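Long-range contacts in laminin subunit ALPHA-1 (PDB 2JD4), which is the alpha chain of a basement membrane laminin, whose crystallised LG4-5 domain pair binds metal ions and carries cell surface anchorage sites: residues P15-G20 with R192-A197; L26-H31 with S361-R366; T53-G58 with H163-C168; L226-T231 with R278-G283; D254-F259 with T271-A276. The protein carries 4 engineered substitutions. All coordinates share one frame; numbering follows the deposited sequence.

Contact 1. Residues P15-G20 with R192-A197; sequences PGYVAG and RCYVVA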
# COMPACT_ATOMS: atom_id res chain seq x y z
N PRO A 15 -8.01 -16.59 6.88
CA PRO A 15 -7.52 -16.43 8.25
C PRO A 15 -8.52 -15.85 9.26
O PRO A 15 -8.35 -16.02 10.47
CB PRO A 15 -6.31 -15.50 8.09
CG PRO A 15 -5.90 -15.70 6.65
CD PRO A 15 -7.23 -15.76 5.95
N GLY A 16 -9.56 -15.17 8.78
CA GLY A 16 -10.50 -14.56 9.70
C GLY A 16 -9.98 -13.18 10.09
O GLY A 16 -8.90 -12.79 9.64
N TYR A 17 -10.71 -12.44 10.93
CA TYR A 17 -10.29 -11.09 11.32
C TYR A 17 -9.98 -10.89 12.79
O TYR A 17 -10.52 -11.56 13.65
CB TYR A 17 -11.35 -10.06 10.92
CG TYR A 17 -11.65 -10.03 9.45
CD1 TYR A 17 -12.69 -10.78 8.92
CD2 TYR A 17 -10.89 -9.25 8.58
CE1 TYR A 17 -12.96 -10.77 7.56
CE2 TYR A 17 -11.15 -9.23 7.22
CZ TYR A 17 -12.19 -9.99 6.71
OH TYR A 17 -12.45 -9.98 5.36
N VAL A 18 -9.10 -9.92 13.06
CA VAL A 18 -8.71 -9.59 14.42
C VAL A 18 -9.77 -8.67 15.04
O VAL A 18 -10.15 -7.66 14.44
CB VAL A 18 -7.34 -8.86 14.45
CG1 VAL A 18 -6.95 -8.54 15.89
CG2 VAL A 18 -6.28 -9.71 13.79
N ALA A 19 -10.26 -9.02 16.22
CA ALA A 19 -11.27 -8.21 16.89
C ALA A 19 -10.64 -6.96 17.51
O ALA A 19 -9.55 -7.01 18.07
CB ALA A 19 -11.97 -9.03 17.97
N GLY A 20 -11.34 -5.83 17.41
CA GLY A 20 -10.85 -4.60 18.01
C GLY A 20 -9.54 -4.09 17.43
O GLY A 20 -8.68 -3.58 18.17
N ARG A 192 -10.86 -4.05 8.30
CA ARG A 192 -10.41 -4.99 9.33
C ARG A 192 -9.08 -5.63 8.98
O ARG A 192 -8.67 -5.64 7.81
CB ARG A 192 -11.47 -6.08 9.51
CG ARG A 192 -12.87 -5.52 9.66
CD ARG A 192 -13.88 -6.42 8.97
NE ARG A 192 -14.59 -7.27 9.91
CZ ARG A 192 -15.50 -8.18 9.56
NH1 ARG A 192 -15.81 -8.35 8.29
NH2 ARG A 192 -16.11 -8.89 10.49
N CYS A 193 -8.39 -6.16 9.98
CA CYS A 193 -7.10 -6.80 9.78
C CYS A 193 -7.23 -8.32 9.77
O CYS A 193 -8.00 -8.88 10.56
CB CYS A 193 -6.14 -6.46 10.91
SG CYS A 193 -6.14 -4.73 11.46
N TYR A 194 -6.47 -8.98 8.91
CA TYR A 194 -6.48 -10.43 8.84
C TYR A 194 -5.71 -10.94 10.07
O TYR A 194 -4.74 -10.30 10.51
CB TYR A 194 -5.79 -10.92 7.56
CG TYR A 194 -6.55 -10.60 6.28
CD1 TYR A 194 -6.02 -9.73 5.33
CD2 TYR A 194 -7.80 -11.17 6.03
CE1 TYR A 194 -6.71 -9.45 4.15
CE2 TYR A 194 -8.49 -10.90 4.86
CZ TYR A 194 -7.95 -10.04 3.92
OH TYR A 194 -8.65 -9.77 2.77
N VAL A 195 -6.15 -12.06 10.64
CA VAL A 195 -5.46 -12.62 11.81
C VAL A 195 -4.01 -12.85 11.42
O VAL A 195 -3.10 -12.62 12.22
CB VAL A 195 -6.11 -13.97 12.25
CG1 VAL A 195 -5.24 -14.66 13.31
CG2 VAL A 195 -7.49 -13.71 12.81
N VAL A 196 -3.81 -13.29 10.18
CA VAL A 196 -2.47 -13.55 9.65
C VAL A 196 -2.35 -12.89 8.28
O VAL A 196 -3.17 -13.14 7.39
CB VAL A 196 -2.22 -15.07 9.45
CG1 VAL A 196 -0.81 -15.28 8.94
CG2 VAL A 196 -2.44 -15.81 10.76
N ALA A 197 -1.32 -12.06 8.10
CA ALA A 197 -1.12 -11.36 6.83
C ALA A 197 0.31 -11.49 6.31
O ALA A 197 1.22 -11.86 7.04
CB ALA A 197 -1.49 -9.88 6.98
O HOH W 1 -9.77 -6.12 12.38

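Contact 2. Residues L26-H31 with S361-R366; sequences LSQNSH and SLDLSR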
# COMPACT_ATOMS: atom_id res chain seq x y z
N LEU A 26 -5.36 1.76 3.28
CA LEU A 26 -6.10 1.26 2.12
C LEU A 26 -6.19 2.39 1.08
O LEU A 26 -6.19 2.14 -0.13
CB LEU A 26 -7.50 0.79 2.53
CG LEU A 26 -7.49 -0.46 3.42
CD1 LEU A 26 -8.87 -0.66 3.99
CD2 LEU A 26 -7.05 -1.69 2.62
N SER A 27 -6.29 3.63 1.56
CA SER A 27 -6.29 4.79 0.69
C SER A 27 -5.26 5.72 1.34
O SER A 27 -4.84 5.47 2.47
CB SER A 27 -7.66 5.48 0.65
OG SER A 27 -7.82 6.35 1.75
N GLN A 28 -4.84 6.76 0.64
CA GLN A 28 -3.86 7.68 1.21
C GLN A 28 -4.46 8.46 2.38
O GLN A 28 -3.74 9.09 3.16
CB GLN A 28 -3.34 8.66 0.14
CG GLN A 28 -2.53 8.00 -0.96
CD GLN A 28 -1.07 8.45 -0.99
OE1 GLN A 28 -0.77 9.61 -1.29
NE2 GLN A 28 -0.16 7.53 -0.69
N ASN A 29 -5.79 8.41 2.52
CA ASN A 29 -6.44 9.13 3.62
C ASN A 29 -7.28 8.29 4.58
O ASN A 29 -8.24 8.77 5.18
CB ASN A 29 -7.30 10.27 3.06
CG ASN A 29 -6.46 11.34 2.39
OD1 ASN A 29 -5.76 12.12 3.05
ND2 ASN A 29 -6.50 11.37 1.07
N SER A 30 -6.92 7.02 4.73
CA SER A 30 -7.63 6.16 5.68
C SER A 30 -7.28 6.69 7.07
O SER A 30 -6.11 6.93 7.36
CB SER A 30 -7.15 4.71 5.56
OG SER A 30 -7.30 4.22 4.24
N HIS A 31 -8.28 6.87 7.93
CA HIS A 31 -8.01 7.37 9.27
C HIS A 31 -9.23 7.30 10.19
O HIS A 31 -10.34 7.03 9.74
CB HIS A 31 -7.57 8.84 9.20
CG HIS A 31 -8.69 9.77 8.87
ND1 HIS A 31 -9.23 9.86 7.61
CD2 HIS A 31 -9.44 10.57 9.67
CE1 HIS A 31 -10.28 10.67 7.64
NE2 HIS A 31 -10.43 11.11 8.88
N SER A 361 8.09 2.67 -8.34
CA SER A 361 7.16 1.69 -7.80
C SER A 361 5.76 2.28 -7.62
O SER A 361 5.60 3.38 -7.09
CB SER A 361 7.69 1.13 -6.47
OG SER A 361 8.09 2.16 -5.60
N LEU A 362 4.76 1.54 -8.06
CA LEU A 362 3.37 1.97 -7.99
C LEU A 362 2.72 1.64 -6.65
O LEU A 362 2.72 0.50 -6.22
CB LEU A 362 2.56 1.32 -9.12
CG LEU A 362 3.16 1.40 -10.52
CD1 LEU A 362 2.22 0.72 -11.50
CD2 LEU A 362 3.40 2.85 -10.92
N ASP A 363 2.17 2.66 -6.01
CA ASP A 363 1.51 2.51 -4.72
C ASP A 363 0.01 2.45 -4.96
O ASP A 363 -0.63 3.46 -5.23
CB ASP A 363 1.87 3.70 -3.83
CG ASP A 363 1.21 3.63 -2.46
OD1 ASP A 363 0.55 2.62 -2.15
OD2 ASP A 363 1.36 4.61 -1.70
N LEU A 364 -0.56 1.26 -4.85
CA LEU A 364 -1.99 1.07 -5.08
C LEU A 364 -2.90 1.86 -4.14
O LEU A 364 -4.09 2.03 -4.42
CB LEU A 364 -2.32 -0.43 -5.02
CG LEU A 364 -1.63 -1.28 -6.09
CD1 LEU A 364 -1.86 -2.75 -5.82
CD2 LEU A 364 -2.16 -0.91 -7.47
N SER A 365 -2.37 2.35 -3.02
CA SER A 365 -3.21 3.13 -2.10
C SER A 365 -3.55 4.49 -2.71
O SER A 365 -4.42 5.20 -2.21
CB SER A 365 -2.51 3.32 -0.75
OG SER A 365 -1.32 4.08 -0.89
N ARG A 366 -2.88 4.83 -3.81
CA ARG A 366 -3.09 6.11 -4.49
C ARG A 366 -4.07 6.03 -5.66
O ARG A 366 -4.26 7.00 -6.38
CB ARG A 366 -1.76 6.65 -5.02
CG ARG A 366 -0.66 6.78 -3.98
CD ARG A 366 0.65 7.20 -4.64
NE ARG A 366 0.51 8.48 -5.33
CZ ARG A 366 1.40 8.97 -6.19
NH1 ARG A 366 2.50 8.29 -6.48
NH2 ARG A 366 1.18 10.15 -6.77
O HOH W 2 -5.89 7.97 -1.67

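Contact 3. Residues T53-G58 with H163-C168; sequences TFASSG and HSIPAC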
# COMPACT_ATOMS: atom_id res chain seq x y z
N THR A 53 3.02 -4.16 10.67
CA THR A 53 3.13 -3.64 9.31
C THR A 53 4.31 -4.18 8.48
O THR A 53 5.27 -4.71 9.01
CB THR A 53 3.27 -2.10 9.37
OG1 THR A 53 3.35 -1.56 8.05
CG2 THR A 53 4.53 -1.72 10.15
N PHE A 54 4.20 -4.02 7.16
CA PHE A 54 5.25 -4.43 6.22
C PHE A 54 5.71 -3.17 5.48
O PHE A 54 6.66 -3.20 4.70
CB PHE A 54 4.73 -5.42 5.17
CG PHE A 54 4.40 -6.79 5.71
CD1 PHE A 54 3.08 -7.16 5.95
CD2 PHE A 54 5.41 -7.73 5.93
CE1 PHE A 54 2.77 -8.45 6.39
CE2 PHE A 54 5.12 -9.01 6.37
CZ PHE A 54 3.79 -9.38 6.60
N ALA A 55 5.02 -2.05 5.74
CA ALA A 55 5.29 -0.79 5.06
C ALA A 55 6.59 -0.08 5.43
O ALA A 55 7.18 -0.32 6.48
CB ALA A 55 4.12 0.16 5.26
N SER A 56 7.03 0.82 4.56
CA SER A 56 8.25 1.55 4.84
C SER A 56 7.96 2.95 5.37
O SER A 56 8.79 3.54 6.06
CB SER A 56 9.12 1.64 3.58
OG SER A 56 8.54 2.51 2.62
N SER A 57 6.78 3.49 5.06
CA SER A 57 6.45 4.84 5.52
C SER A 57 4.97 5.11 5.75
O SER A 57 4.10 4.45 5.15
CB SER A 57 6.96 5.87 4.51
OG SER A 57 6.21 5.80 3.31
N GLY A 58 4.68 6.10 6.60
CA GLY A 58 3.31 6.47 6.89
C GLY A 58 3.11 7.20 8.21
O GLY A 58 3.93 7.09 9.13
N HIS A 163 0.76 10.74 4.39
CA HIS A 163 -0.19 9.75 3.87
C HIS A 163 -0.46 8.70 4.95
O HIS A 163 0.30 8.58 5.91
CB HIS A 163 0.35 9.06 2.60
CG HIS A 163 1.72 8.48 2.75
ND1 HIS A 163 2.86 9.26 2.69
CD2 HIS A 163 2.14 7.21 2.97
CE1 HIS A 163 3.92 8.49 2.87
NE2 HIS A 163 3.51 7.24 3.04
N SER A 164 -1.54 7.95 4.78
CA SER A 164 -1.93 6.92 5.74
C SER A 164 -0.97 5.72 5.80
O SER A 164 -0.54 5.21 4.77
CB SER A 164 -3.34 6.42 5.40
OG SER A 164 -3.72 5.37 6.26
N ILE A 165 -0.64 5.29 7.01
CA ILE A 165 0.26 4.15 7.22
C ILE A 165 -0.43 2.83 6.87
O ILE A 165 -1.53 2.56 7.34
CB ILE A 165 0.74 4.09 8.71
CG1 ILE A 165 1.69 2.91 8.93
CG2 ILE A 165 -0.45 3.95 9.64
CD1 ILE A 165 3.09 3.15 8.45
N PRO A 166 0.20 1.99 6.02
CA PRO A 166 -0.40 0.70 5.65
C PRO A 166 -0.09 -0.27 6.78
O PRO A 166 0.91 -0.97 6.74
CB PRO A 166 0.34 0.32 4.36
CG PRO A 166 0.89 1.62 3.85
CD PRO A 166 1.33 2.30 5.12
N ALA A 167 -0.94 -0.28 7.80
CA ALA A 167 -0.71 -1.16 8.94
C ALA A 167 -1.98 -1.39 9.75
O ALA A 167 -2.96 -0.65 9.61
CB ALA A 167 0.36 -0.56 9.85
N CYS A 168 -1.93 -2.40 10.61
CA CYS A 168 -3.03 -2.74 11.50
C CYS A 168 -2.66 -2.15 12.85
O CYS A 168 -1.53 -2.30 13.31
CB CYS A 168 -3.17 -4.25 11.64
SG CYS A 168 -4.56 -4.73 12.72
O HOH W 3 1.94 -3.48 5.69

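Contact 4. Residues L226-T231 with R278-G283; sequences LEFRTT and RALCDG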
# COMPACT_ATOMS: atom_id res chain seq x y z
N LEU A 226 6.96 -7.22 -11.15
CA LEU A 226 6.02 -7.43 -10.07
C LEU A 226 6.07 -8.87 -9.60
O LEU A 226 6.66 -9.72 -10.26
CB LEU A 226 4.60 -7.09 -10.53
CG LEU A 226 3.96 -7.93 -11.65
CD1 LEU A 226 3.49 -9.29 -11.13
CD2 LEU A 226 2.77 -7.17 -12.21
N GLU A 227 5.45 -9.13 -8.46
CA GLU A 227 5.37 -10.48 -7.91
C GLU A 227 3.89 -10.74 -7.70
O GLU A 227 3.15 -9.83 -7.30
CB GLU A 227 6.09 -10.58 -6.57
CG GLU A 227 7.59 -10.36 -6.63
CD GLU A 227 8.23 -10.42 -5.26
OE1 GLU A 227 8.03 -11.43 -4.56
OE2 GLU A 227 8.93 -9.45 -4.88
N PHE A 228 3.45 -11.96 -7.96
CA PHE A 228 2.04 -12.28 -7.78
C PHE A 228 1.86 -13.69 -7.23
O PHE A 228 2.72 -14.55 -7.39
CB PHE A 228 1.30 -12.15 -9.12
CG PHE A 228 1.61 -13.26 -10.11
CD1 PHE A 228 0.93 -14.48 -10.04
CD2 PHE A 228 2.58 -13.09 -11.09
CE1 PHE A 228 1.21 -15.51 -10.95
CE2 PHE A 228 2.87 -14.12 -12.00
CZ PHE A 228 2.18 -15.33 -11.93
N ARG A 229 0.72 -13.91 -6.58
CA ARG A 229 0.36 -15.22 -6.04
C ARG A 229 -1.13 -15.35 -6.31
O ARG A 229 -1.88 -14.39 -6.16
CB ARG A 229 0.63 -15.31 -4.53
CG ARG A 229 -0.29 -14.47 -3.65
CD ARG A 229 -0.14 -14.85 -2.17
NE ARG A 229 -0.65 -16.19 -1.87
CZ ARG A 229 -1.94 -16.51 -1.82
NH1 ARG A 229 -2.86 -15.58 -2.05
NH2 ARG A 229 -2.32 -17.75 -1.55
N THR A 230 -1.56 -16.54 -6.72
CA THR A 230 -2.97 -16.74 -7.02
C THR A 230 -3.34 -18.22 -7.03
O THR A 230 -2.47 -19.08 -7.19
CB THR A 230 -3.31 -16.13 -8.41
OG1 THR A 230 -4.71 -16.31 -8.69
CG2 THR A 230 -2.49 -16.80 -9.50
N THR A 231 -4.62 -18.49 -6.84
CA THR A 231 -5.14 -19.85 -6.87
C THR A 231 -6.22 -19.94 -7.96
O THR A 231 -7.12 -20.77 -7.89
CB THR A 231 -5.76 -20.27 -5.52
OG1 THR A 231 -6.85 -19.38 -5.19
CG2 THR A 231 -4.71 -20.22 -4.43
N ARG A 278 -1.13 -26.13 -13.72
CA ARG A 278 -1.44 -25.51 -12.43
C ARG A 278 -0.22 -24.92 -11.71
O ARG A 278 -0.33 -24.46 -10.58
CB ARG A 278 -2.13 -26.54 -11.53
CG ARG A 278 -1.39 -27.86 -11.43
CD ARG A 278 -0.21 -27.78 -10.49
NE ARG A 278 0.70 -28.91 -10.65
CZ ARG A 278 0.34 -30.19 -10.55
NH1 ARG A 278 -0.92 -30.51 -10.29
NH2 ARG A 278 1.24 -31.15 -10.71
N ALA A 279 0.92 -24.93 -12.38
CA ALA A 279 2.16 -24.42 -11.79
C ALA A 279 2.04 -23.02 -11.20
O ALA A 279 2.50 -22.77 -10.08
CB ALA A 279 3.28 -24.46 -12.82
N LEU A 280 1.43 -22.11 -11.95
CA LEU A 280 1.30 -20.72 -11.49
C LEU A 280 0.20 -20.45 -10.48
O LEU A 280 0.24 -19.44 -9.78
CB LEU A 280 1.14 -19.79 -12.70
CG LEU A 280 2.34 -19.74 -13.66
CD1 LEU A 280 2.05 -18.74 -14.78
CD2 LEU A 280 3.60 -19.34 -12.91
N CYS A 281 -0.79 -21.34 -10.39
CA CYS A 281 -1.87 -21.12 -9.42
C CYS A 281 -1.65 -21.98 -8.18
O CYS A 281 -2.60 -22.48 -7.57
CB CYS A 281 -3.24 -21.42 -10.06
SG CYS A 281 -3.57 -23.14 -10.55
N ASP A 282 -0.38 -22.13 -7.80
CA ASP A 282 -0.01 -22.92 -6.63
C ASP A 282 -0.07 -22.15 -5.31
O ASP A 282 0.23 -22.70 -4.25
CB ASP A 282 1.38 -23.54 -6.83
CG ASP A 282 2.49 -22.49 -6.97
OD1 ASP A 282 2.19 -21.29 -7.13
OD2 ASP A 282 3.68 -22.89 -6.92
N GLY A 283 -0.46 -20.88 -5.38
CA GLY A 283 -0.55 -20.09 -4.16
C GLY A 283 0.76 -19.54 -3.64
O GLY A 283 0.80 -18.90 -2.59
O HOH W 4 0.53 -18.52 -6.91

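Contact 5. Residues D254-F259 with T271-A276; sequences DGKVLF and TYQPRA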
# COMPACT_ATOMS: atom_id res chain seq x y z
N ASP A 254 -5.69 -19.18 -18.77
CA ASP A 254 -5.55 -20.64 -18.75
C ASP A 254 -4.20 -21.11 -18.25
O ASP A 254 -3.61 -22.04 -18.81
CB ASP A 254 -5.82 -21.21 -20.14
CG ASP A 254 -7.22 -20.93 -20.63
OD1 ASP A 254 -8.18 -21.18 -19.87
OD2 ASP A 254 -7.37 -20.45 -21.78
N GLY A 255 -3.70 -20.48 -17.19
CA GLY A 255 -2.43 -20.88 -16.62
C GLY A 255 -1.18 -20.32 -17.28
O GLY A 255 -0.07 -20.58 -16.82
N LYS A 256 -1.35 -19.56 -18.36
CA LYS A 256 -0.20 -18.97 -19.05
C LYS A 256 -0.19 -17.46 -18.89
O LYS A 256 -1.23 -16.84 -18.69
CB LYS A 256 -0.25 -19.32 -20.54
CG LYS A 256 0.01 -20.79 -20.84
CD LYS A 256 -0.93 -21.32 -21.91
CE LYS A 256 -0.83 -20.51 -23.19
NZ LYS A 256 -1.75 -21.06 -24.23
N VAL A 257 1.00 -16.87 -18.98
CA VAL A 257 1.14 -15.42 -18.87
C VAL A 257 1.37 -14.85 -20.27
O VAL A 257 2.23 -15.34 -21.01
CB VAL A 257 2.31 -15.04 -17.95
CG1 VAL A 257 2.48 -13.52 -17.93
CG2 VAL A 257 2.06 -15.55 -16.54
N LEU A 258 0.58 -13.84 -20.63
CA LEU A 258 0.68 -13.20 -21.93
C LEU A 258 1.02 -11.72 -21.79
O LEU A 258 0.47 -11.02 -20.93
CB LEU A 258 -0.64 -13.33 -22.69
CG LEU A 258 -1.28 -14.71 -22.78
CD1 LEU A 258 -2.57 -14.62 -23.59
CD2 LEU A 258 -0.31 -15.69 -23.43
N PHE A 259 1.94 -11.26 -22.63
CA PHE A 259 2.38 -9.87 -22.66
C PHE A 259 2.12 -9.37 -24.08
O PHE A 259 2.84 -9.74 -25.01
CB PHE A 259 3.87 -9.81 -22.31
CG PHE A 259 4.48 -8.43 -22.39
CD1 PHE A 259 3.74 -7.30 -22.04
CD2 PHE A 259 5.81 -8.27 -22.75
CE1 PHE A 259 4.33 -6.04 -22.04
CE2 PHE A 259 6.41 -7.01 -22.76
CZ PHE A 259 5.67 -5.89 -22.41
N THR A 271 4.36 -15.19 -25.15
CA THR A 271 3.62 -16.13 -24.31
C THR A 271 4.49 -17.06 -23.47
O THR A 271 5.40 -17.71 -24.00
CB THR A 271 2.68 -16.99 -25.18
OG1 THR A 271 1.71 -16.14 -25.81
CG2 THR A 271 1.97 -18.03 -24.34
N TYR A 272 4.21 -17.13 -22.17
CA TYR A 272 4.94 -18.00 -21.26
C TYR A 272 4.05 -19.13 -20.74
O TYR A 272 3.07 -18.88 -20.05
CB TYR A 272 5.48 -17.23 -20.05
CG TYR A 272 6.07 -18.13 -18.99
CD1 TYR A 272 7.24 -18.86 -19.24
CD2 TYR A 272 5.44 -18.30 -17.76
CE1 TYR A 272 7.77 -19.74 -18.29
CE2 TYR A 272 5.96 -19.18 -16.80
CZ TYR A 272 7.12 -19.89 -17.07
OH TYR A 272 7.64 -20.75 -16.13
N GLN A 273 4.40 -20.37 -21.08
CA GLN A 273 3.63 -21.51 -20.61
C GLN A 273 4.51 -22.43 -19.77
O GLN A 273 5.51 -22.95 -20.24
CB GLN A 273 3.06 -22.30 -21.79
CG GLN A 273 2.30 -23.54 -21.37
CD GLN A 273 1.44 -24.10 -22.48
OE1 GLN A 273 1.93 -24.41 -23.57
NE2 GLN A 273 0.15 -24.23 -22.22
N PRO A 274 4.15 -22.62 -18.49
CA PRO A 274 4.90 -23.48 -17.57
C PRO A 274 4.73 -24.97 -17.87
O PRO A 274 3.77 -25.36 -18.54
CB PRO A 274 4.35 -23.09 -16.21
CG PRO A 274 2.91 -22.81 -16.52
CD PRO A 274 3.01 -21.99 -17.80
N ARG A 275 5.65 -25.78 -17.38
CA ARG A 275 5.61 -27.23 -17.58
C ARG A 275 4.27 -27.82 -17.15
O ARG A 275 3.70 -28.66 -17.84
CB ARG A 275 6.73 -27.92 -16.80
CG ARG A 275 8.10 -27.27 -16.93
CD ARG A 275 9.17 -28.14 -16.28
NE ARG A 275 10.39 -27.40 -15.96
CZ ARG A 275 10.47 -26.47 -15.02
NH1 ARG A 275 9.41 -26.16 -14.28
NH2 ARG A 275 11.62 -25.84 -14.79
N ALA A 276 3.79 -27.38 -15.99
CA ALA A 276 2.51 -27.86 -15.47
C ALA A 276 1.46 -26.76 -15.61
O ALA A 276 1.76 -25.58 -15.41
CB ALA A 276 2.67 -28.25 -14.00

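Contact 1. Residues P15-G20 with R192-A197
The guanidinium of Arg192 lies flat on the ring of Tyr17, the two planes 7° apart, in a stacked cation-pi pair. The arginine crosses the tyrosine at about a right angle; chi2 (143°) puts CD over the ring centre, and Arg192 CB presses against Tyr17 CD2 at 3.4 Å. This close stack lies on the surface side of the contact. Tyr194 lies alongside Tyr17 and points the same way, but this pair is the loose part: the rings are slid apart and barely overlap, meeting through Tyr17 CE2 and Tyr194 CE2, 3.9 Å apart. The backbones are held by two hydrogen bonds, Val195 N donating to Gly16 O at 3.0 Å and Val18 N to Cys193 O at 2.9 Å. The CA of Tyr17 adds a C-H contact to that same Cys193 oxygen. Val195 CG2 comes within 3.4 Å of Pro15 O, while Val18 CG2 rests 3.6 Å from Val195 CA. A water joins Val18 O to Cys193 N. An alanine in place of Tyr194 would probably leave Tyr17 CE2 without its ring neighbour and open a gap beside Pro379, which the Tyr194 side chain also touches. Cys193 is bound to Cys168 by a disulfide, tying residues 192-197 to strand 167-174. The arrangement is a single beta bridge, Tyr17 with Tyr194, that lays the N-terminal segment against the loop between strands 186-188 and 197-198, probably part of the link between the two laminin G domains.

Contact 2. Residues L26-H31 with S361-R366
Gln28 and Arg366 lie side by side and point the same way, so that Arg366 CG packs 3.4 Å from Gln28 CD. Chi2 of the glutamine (-116°) bends its chain and brings CD beside that methylene. Gln28 NE2 stands 3.4 Å from Asp363 OD2, the amide and carboxylate planes 78° apart. On the backbone, Ser27 CA makes a C-H contact with Ser365 O at 3.5 Å, and a water bridges the two segments, accepting from Gln28 N at 2.8 Å and donating to Ser365 O at 3.2 Å.

Behind this first shell each segment braces itself. Asp363 OD1 takes both Ser365 OG, at 2.7 Å, and Ser365 N, at 3.1 Å, from one face of the carboxylate, forming an Asx turn; His376 NE2 is a further partner. An alanine in place of Asp363 would probably set Ser365 OG free to turn and leave Ser365 N and His376 without their acceptor. Across the contact, residues Ser27 to Ser30 form a type I turn, in which Ser27 OG accepts from Asn29 N in an ST turn and Ser30 OG accepts from Ser27 N at 2.9 Å.

Two internally bonded turns, one from each laminin G domain, thus meet over a small area. With a shared water and methylene packing as its chief links, the chemistry implies a lightly packed junction bridged by a water, whose shape is set largely by bonds inside each turn.

Contact 3. Residues T53-G58 with H163-C168
Thr53, Ala55, Ser57 and Gly58 belong to the turn that passes between the two sheets of the first laminin G domain, from strand 44-53 to strand 58-64, and they pack on residues 163-167 at the entrance to strand 167-174. Thr53 OG1, anti to its own backbone N (chi1 -178°), donates to Pro166 O at 2.8 Å. Thr53 OG1 also accepts from Ala55 N at 2.9 Å, closing an ST turn, so this hydroxyl joins the two segments while it shapes one of them. A water also spans them, accepting from Phe54 N and donating to Pro166 O. Beside this bond, Thr53 CB and Ala167 CB are pressed to 3.3 Å, tighter than usual for carbons.

Pro166, the centre of an inverse gamma turn, packs its CB, CG and CD against Ala55 CB, with CD nearest at 3.5 Å. Further along, Ser57 OG lies in the plane of the His163 ring and is hydrogen-bonded to His163 NE2 at 3.1 Å. Gly58 fits closely against Ile165: Ile165 CD1 is 3.7 Å from Gly58 CA, and a CB on the glycine would run into Ile165 CA. The Ser164 hydroxyl is hydrogen-bonded outside the contact, to Gly147 O, Gly25 N and Ser30 O.

The backbone of Gly58 is hydrogen-bonded to that of Leu76, and that of Thr53 to Gly103. Such a sheet-to-sheet turn, seated on a neighbouring loop, fits the two-sheet beta sandwich of laminin G domains.

Contact 4. Residues L226-T231 with R278-G283
The guanidinium of Arg229 receives Gly283 O at its NE edge, while the ring of Phe228 comes near Leu280 O, obliquely. Arg229 NE donates to Gly283 O at 3.2 Å in a bent bond (141° at the hydrogen); the oxygen is tilted 25° from the guanidinium plane, and the nitrogen stands above the plane of the carbonyl. Chi3 (-69°) bends the arginine chain and sets NE beside Gly283 O. The NH2 arm forms a salt bridge with Asp12. Phe228 touches Leu280 lightly, CZ to CD2 at 4.4 Å, and its ring also meets that of His286.

Between these groups the backbones are close. Thr230 O accepts from Gly283 N at 3.2 Å and takes a C-H contact from Cys281 CA at 3.1 Å. A water accepts from Thr230 N at 2.9 Å and can donate to Leu280 O at 3.0 Å. The Thr230 hydroxyl looks elsewhere, to Arg345 O and Ser232 N, whereas its CG2 faces Leu280 O at 3.8 Å. Cys281 CB packs against Thr230 O and Thr231 C, and the cysteine sulfur is joined to Cys9 in a disulfide.

Strand 222-230 therefore holds the loop before strand 286-293 chiefly by backbone carbonyls, one arginine and a water. Carbonyl and carboxylate together would probably stabilise the positive charge of the buried Arg229, and Asp12 and Cys9 bring the N-terminal segment to the second laminin G domain by both a charge pair and a covalent link.

Contact 5. Residues D254-F259 with T271-A276
Val257 and Tyr272 exchange two backbone hydrogen bonds. Tyr272 N donates to Val257 O at 2.9 Å in a nearly straight bond (172° at the hydrogen), and Val257 N returns one to Tyr272 O at 3.1 Å. They make an antiparallel hydrogen-bonded pair, followed by the non-hydrogen-bonded pair of Leu258 and Thr271.

The side chains of the second pair run side by side and point the same way. Leu258 CD2 packs closely on the threonine, 3.4 Å from Thr271 CG2, a tight carbon contact, and it lies against Thr271 OG1 as well. Lys256 crosses the extended Gln273 with its aliphatic part, and Lys256 CG rests 3.5 Å from Gln273 CB. Chi3 of the lysine (57°) then turns CE, and Lys256 CE reaches Thr271 CG2 at 3.9 Å.

On the face that carries Val257 and Tyr272, the two CB atoms are 4.4 Å apart, and both side chains rest on Leu299 of strand 296-301. Past the end of the paired strands, Pro274 CD lies 3.5 Å from Gly255 O, and the proline ring also touches Ala279.

With strands 256-262 and 267-272 joined in this register, the contact is the open end of a beta hairpin, one face of which is turned to the interior of the beta sandwich of the second laminin G domain.

How the contacts relate
Contacts 1 and 2 lie at the surface, contact 4 is buried, and contacts 3 and 5 are intermediate. Contact 3 belongs to the first laminin G domain and contacts 4 and 5 to the second, whereas contact 2 links turns of both. Contacts 1 and 3 are joined by the Cys168-Cys193 disulfide. Contact 3 also meets contact 2, Gln28 O lying 3.0 Å from Ser164 N, while Leu280 and Ala279 of contact 4 pack on Gly255, Val257 and Pro274 of contact 5. Regular strand pairing carries contact 5; contacts 2 and 3 rely on turns, hydroxyls and waters, whereas contacts 1 and 4 add backbone bonds. Stacked aromatic and cationic groups mark contact 1, a buried arginine contact 4.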